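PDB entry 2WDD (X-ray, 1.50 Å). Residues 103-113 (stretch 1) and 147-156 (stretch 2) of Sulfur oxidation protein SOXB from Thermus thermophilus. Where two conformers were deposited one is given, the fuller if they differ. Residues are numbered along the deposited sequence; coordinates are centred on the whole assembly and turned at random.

Stretch 1, residues 103-113: GMGALTALIRD
Stretch 2 (147-156) AVVRWQNLVG

What fills the apolar centre of the contact? The indole of Trp151, which gives up more surface to the other stretch than any other residue here, lies between the two helices with chi1 t (164°) and chi2 at 71°. Met104 covers one face of it. With chi1 m, chi2 t and chi3 t, the methionine runs extended across the ring: Met104 CB sits 3.7 Å from the centroid of the Trp151 five-membered ring, a CH-pi contact 16° off the normal, and Met104 SD stands 4.1 Å from the same centroid, 26° off the normal. Aliphatic C-H groups and a soft, polarisable sulfur both suit an electron-rich indole face. The chain end continues past the ring, placing Met104 CE 3.9 Å from Val148 CG1. Leu107 (t, p) adds its CD2 at 3.8 Å from Trp151 CH2, on the six-membered ring. Farther along, Ile111 (m, t) brings CD1 to 3.8 Å from CG2 of Val155, whose deposited conformer given here has chi1 p (43°).

How must the backbones run to bring these side chains together? Residues 104-113 and 147-155 are both helical, and their axes point nearly the same way, 24° apart with a signed crossing angle of -24° and a closest approach of 10.5 Å. Gly103 is the N-cap of the first helix, at phi/psi 97/137, and its O accepts from Leu107 N at 3.0 Å. Gly156 leaves the second helix with positive phi (95/71), while its N still reaches Gln152 O at 2.8 Å. At each of these glycines a CB would be jammed against the preceding carbonyl oxygen. In register, Met104 CA lies 7.6 Å from Trp151 CA, and one turn later Thr108 CA lies 5.7 Å from Val155 CA. The helical spacing 104, 107, 108, 111 keeps Met104, Leu107, Thr108 and Ile111 on the side facing the partner, their CA-to-CB bonds directed toward it.

Where does polar chemistry enter this packing? At the edge of the indole, Trp151 NE1 donates to Thr108 OG1 at 2.7 Å, with an N-H...O angle of 162°. Thr108 takes chi1 m, which lets OG1 in turn donate to Met104 O at 2.7 Å. Met104 O also accepts from Thr108 N at 2.9 Å, so the buried indole N-H feeds into the hydrogen bonding of the first helix.

How is the outer edge closed? Arg112 starts sideways, but its extended side chain (m, t, t, chi4 165°) carries the guanidinium to the C-terminal end of the second helix. There Arg112 NH2 donates to Leu154 O at 3.0 Å and 153°, with the oxygen near the guanidinium plane. This carbonyl is one of the last in the helix, where unused acceptors make natural partners for a cationic donor. A water extends the link, accepting from Arg112 NE at 2.8 Å and donating to Val155 O at 2.8 Å, so two successive carbonyls are tied to one arginine.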

# COMPACT_ATOMS: atom_id res chain seq x y z
N GLY A 103 0.91 -13.89 -4.71
CA GLY A 103 1.92 -14.60 -5.48
C GLY A 103 1.68 -14.20 -6.92
O GLY A 103 0.53 -14.10 -7.37
N MET A 104 2.74 -13.93 -7.67
CA MET A 104 2.57 -13.53 -9.06
C MET A 104 2.02 -14.69 -9.89
O MET A 104 1.27 -14.48 -10.85
CB MET A 104 3.90 -13.04 -9.64
CG MET A 104 4.28 -11.66 -9.14
SD MET A 104 6.01 -11.29 -9.43
CE MET A 104 6.08 -9.58 -8.96
N GLY A 105 2.36 -15.92 -9.50
CA GLY A 105 1.86 -17.08 -10.21
C GLY A 105 0.34 -17.14 -10.16
O GLY A 105 -0.34 -17.16 -11.19
N ALA A 106 -0.19 -17.14 -8.94
CA ALA A 106 -1.64 -17.21 -8.76
C ALA A 106 -2.38 -15.99 -9.32
O ALA A 106 -3.45 -16.13 -9.90
CB ALA A 106 -1.98 -17.42 -7.30
N LEU A 107 -1.81 -14.80 -9.14
CA LEU A 107 -2.46 -13.59 -9.67
C LEU A 107 -2.54 -13.69 -11.19
O LEU A 107 -3.55 -13.34 -11.80
CB LEU A 107 -1.71 -12.33 -9.21
CG LEU A 107 -2.18 -10.97 -9.76
CD1 LEU A 107 -3.66 -10.71 -9.45
CD2 LEU A 107 -1.32 -9.83 -9.24
N THR A 108 -1.48 -14.20 -11.81
CA THR A 108 -1.47 -14.39 -13.26
C THR A 108 -2.51 -15.42 -13.69
O THR A 108 -3.26 -15.19 -14.64
CB THR A 108 -0.08 -14.80 -13.74
OG1 THR A 108 0.86 -13.78 -13.40
CG2 THR A 108 -0.07 -15.00 -15.25
N ALA A 109 -2.58 -16.53 -12.97
CA ALA A 109 -3.55 -17.58 -13.28
C ALA A 109 -4.98 -17.02 -13.23
O ALA A 109 -5.80 -17.28 -14.12
CB ALA A 109 -3.41 -18.75 -12.30
N LEU A 110 -5.26 -16.22 -12.20
CA LEU A 110 -6.57 -15.62 -12.04
C LEU A 110 -6.88 -14.60 -13.14
O LEU A 110 -7.96 -14.61 -13.73
CB LEU A 110 -6.70 -14.97 -10.66
CG LEU A 110 -8.06 -14.34 -10.35
CD1 LEU A 110 -9.18 -15.35 -10.58
CD2 LEU A 110 -8.06 -13.84 -8.91
N ILE A 111 -5.94 -13.70 -13.42
CA ILE A 111 -6.14 -12.71 -14.47
C ILE A 111 -6.42 -13.42 -15.80
O ILE A 111 -7.32 -13.03 -16.54
CB ILE A 111 -4.92 -11.77 -14.60
CG1 ILE A 111 -4.82 -10.87 -13.36
CG2 ILE A 111 -4.99 -10.94 -15.88
CD1 ILE A 111 -3.50 -10.11 -13.25
N ARG A 112 -5.63 -14.44 -16.10
CA ARG A 112 -5.80 -15.16 -17.36
C ARG A 112 -7.15 -15.87 -17.41
O ARG A 112 -7.82 -15.87 -18.44
CB ARG A 112 -4.66 -16.16 -17.56
CG ARG A 112 -3.38 -15.49 -17.99
CD ARG A 112 -2.25 -16.48 -18.11
NE ARG A 112 -1.02 -15.81 -18.49
CZ ARG A 112 0.19 -16.36 -18.39
NH1 ARG A 112 0.31 -17.60 -17.93
NH2 ARG A 112 1.26 -15.68 -18.75
N ASP A 113 -7.54 -16.46 -16.29
CA ASP A 113 -8.82 -17.16 -16.22
C ASP A 113 -9.95 -16.19 -16.57
O ASP A 113 -10.77 -16.45 -17.44
CB ASP A 113 -9.03 -17.72 -14.81
CG ASP A 113 -10.39 -18.37 -14.63
OD1 ASP A 113 -10.56 -19.53 -15.06
OD2 ASP A 113 -11.28 -17.75 -14.00
N ALA A 147 12.75 -7.74 -12.67
CA ALA A 147 11.99 -8.98 -12.65
C ALA A 147 10.48 -8.72 -12.54
O ALA A 147 9.67 -9.47 -13.09
CB ALA A 147 12.47 -9.89 -11.52
N VAL A 148 10.10 -7.68 -11.81
CA VAL A 148 8.69 -7.35 -11.69
C VAL A 148 8.11 -6.91 -13.04
O VAL A 148 6.99 -7.28 -13.39
CB VAL A 148 8.44 -6.27 -10.62
CG1 VAL A 148 6.93 -6.04 -10.45
CG2 VAL A 148 9.10 -6.66 -9.31
N VAL A 149 8.87 -6.10 -13.78
CA VAL A 149 8.44 -5.62 -15.09
C VAL A 149 8.31 -6.81 -16.03
O VAL A 149 7.34 -6.92 -16.80
CB VAL A 149 9.41 -4.57 -15.67
CG1 VAL A 149 8.96 -4.17 -17.08
CG2 VAL A 149 9.50 -3.35 -14.76
N ARG A 150 9.28 -7.71 -15.98
CA ARG A 150 9.21 -8.90 -16.83
C ARG A 150 7.97 -9.71 -16.51
O ARG A 150 7.34 -10.27 -17.41
CB ARG A 150 10.48 -9.74 -16.73
CG ARG A 150 11.69 -9.05 -17.35
CD ARG A 150 12.89 -9.98 -17.53
NE ARG A 150 14.02 -9.26 -18.15
CZ ARG A 150 14.12 -9.00 -19.45
NH1 ARG A 150 13.20 -9.43 -20.30
NH2 ARG A 150 15.17 -8.33 -19.91
N TRP A 151 7.58 -9.73 -15.24
CA TRP A 151 6.36 -10.43 -14.87
C TRP A 151 5.13 -9.71 -15.44
O TRP A 151 4.23 -10.34 -15.99
CB TRP A 151 6.24 -10.60 -13.35
CG TRP A 151 4.84 -10.94 -13.00
CD1 TRP A 151 4.20 -12.13 -13.25
CD2 TRP A 151 3.84 -10.05 -12.49
NE1 TRP A 151 2.89 -12.04 -12.87
CE2 TRP A 151 2.63 -10.77 -12.43
CE3 TRP A 151 3.85 -8.71 -12.08
CZ2 TRP A 151 1.45 -10.20 -11.95
CZ3 TRP A 151 2.68 -8.15 -11.61
CH2 TRP A 151 1.49 -8.89 -11.56
N GLN A 152 5.10 -8.38 -15.34
CA GLN A 152 3.97 -7.64 -15.90
C GLN A 152 3.81 -8.00 -17.37
O GLN A 152 2.69 -8.14 -17.88
CB GLN A 152 4.17 -6.13 -15.77
CG GLN A 152 3.96 -5.55 -14.38
CD GLN A 152 4.33 -4.08 -14.34
OE1 GLN A 152 5.43 -3.70 -14.73
NE2 GLN A 152 3.39 -3.23 -13.93
N ASN A 153 4.94 -8.16 -18.05
CA ASN A 153 4.93 -8.50 -19.47
C ASN A 153 4.40 -9.91 -19.73
O ASN A 153 3.74 -10.14 -20.75
CB ASN A 153 6.33 -8.34 -20.06
CG ASN A 153 6.72 -6.88 -20.24
OD1 ASN A 153 5.88 -5.99 -20.12
ND2 ASN A 153 7.99 -6.64 -20.53
N LEU A 154 4.67 -10.84 -18.82
CA LEU A 154 4.15 -12.20 -18.97
C LEU A 154 2.63 -12.19 -18.82
O LEU A 154 1.91 -12.85 -19.58
CB LEU A 154 4.78 -13.14 -17.95
CG LEU A 154 6.24 -13.51 -18.16
CD1 LEU A 154 6.78 -14.28 -16.96
CD2 LEU A 154 6.38 -14.33 -19.45
N VAL A 155 2.12 -11.46 -17.83
CA VAL A 155 0.67 -11.41 -17.65
C VAL A 155 0.01 -10.59 -18.76
O VAL A 155 -1.04 -10.98 -19.28
CB VAL A 155 0.26 -10.95 -16.24
CG1 VAL A 155 1.09 -9.77 -15.79
CG2 VAL A 155 -1.23 -10.60 -16.21
N GLY A 156 0.64 -9.48 -19.15
CA GLY A 156 0.13 -8.59 -20.17
C GLY A 156 -0.66 -7.44 -19.56
O GLY A 156 -1.88 -7.39 -19.66
O HOH W 1 -1.39 -13.60 -20.19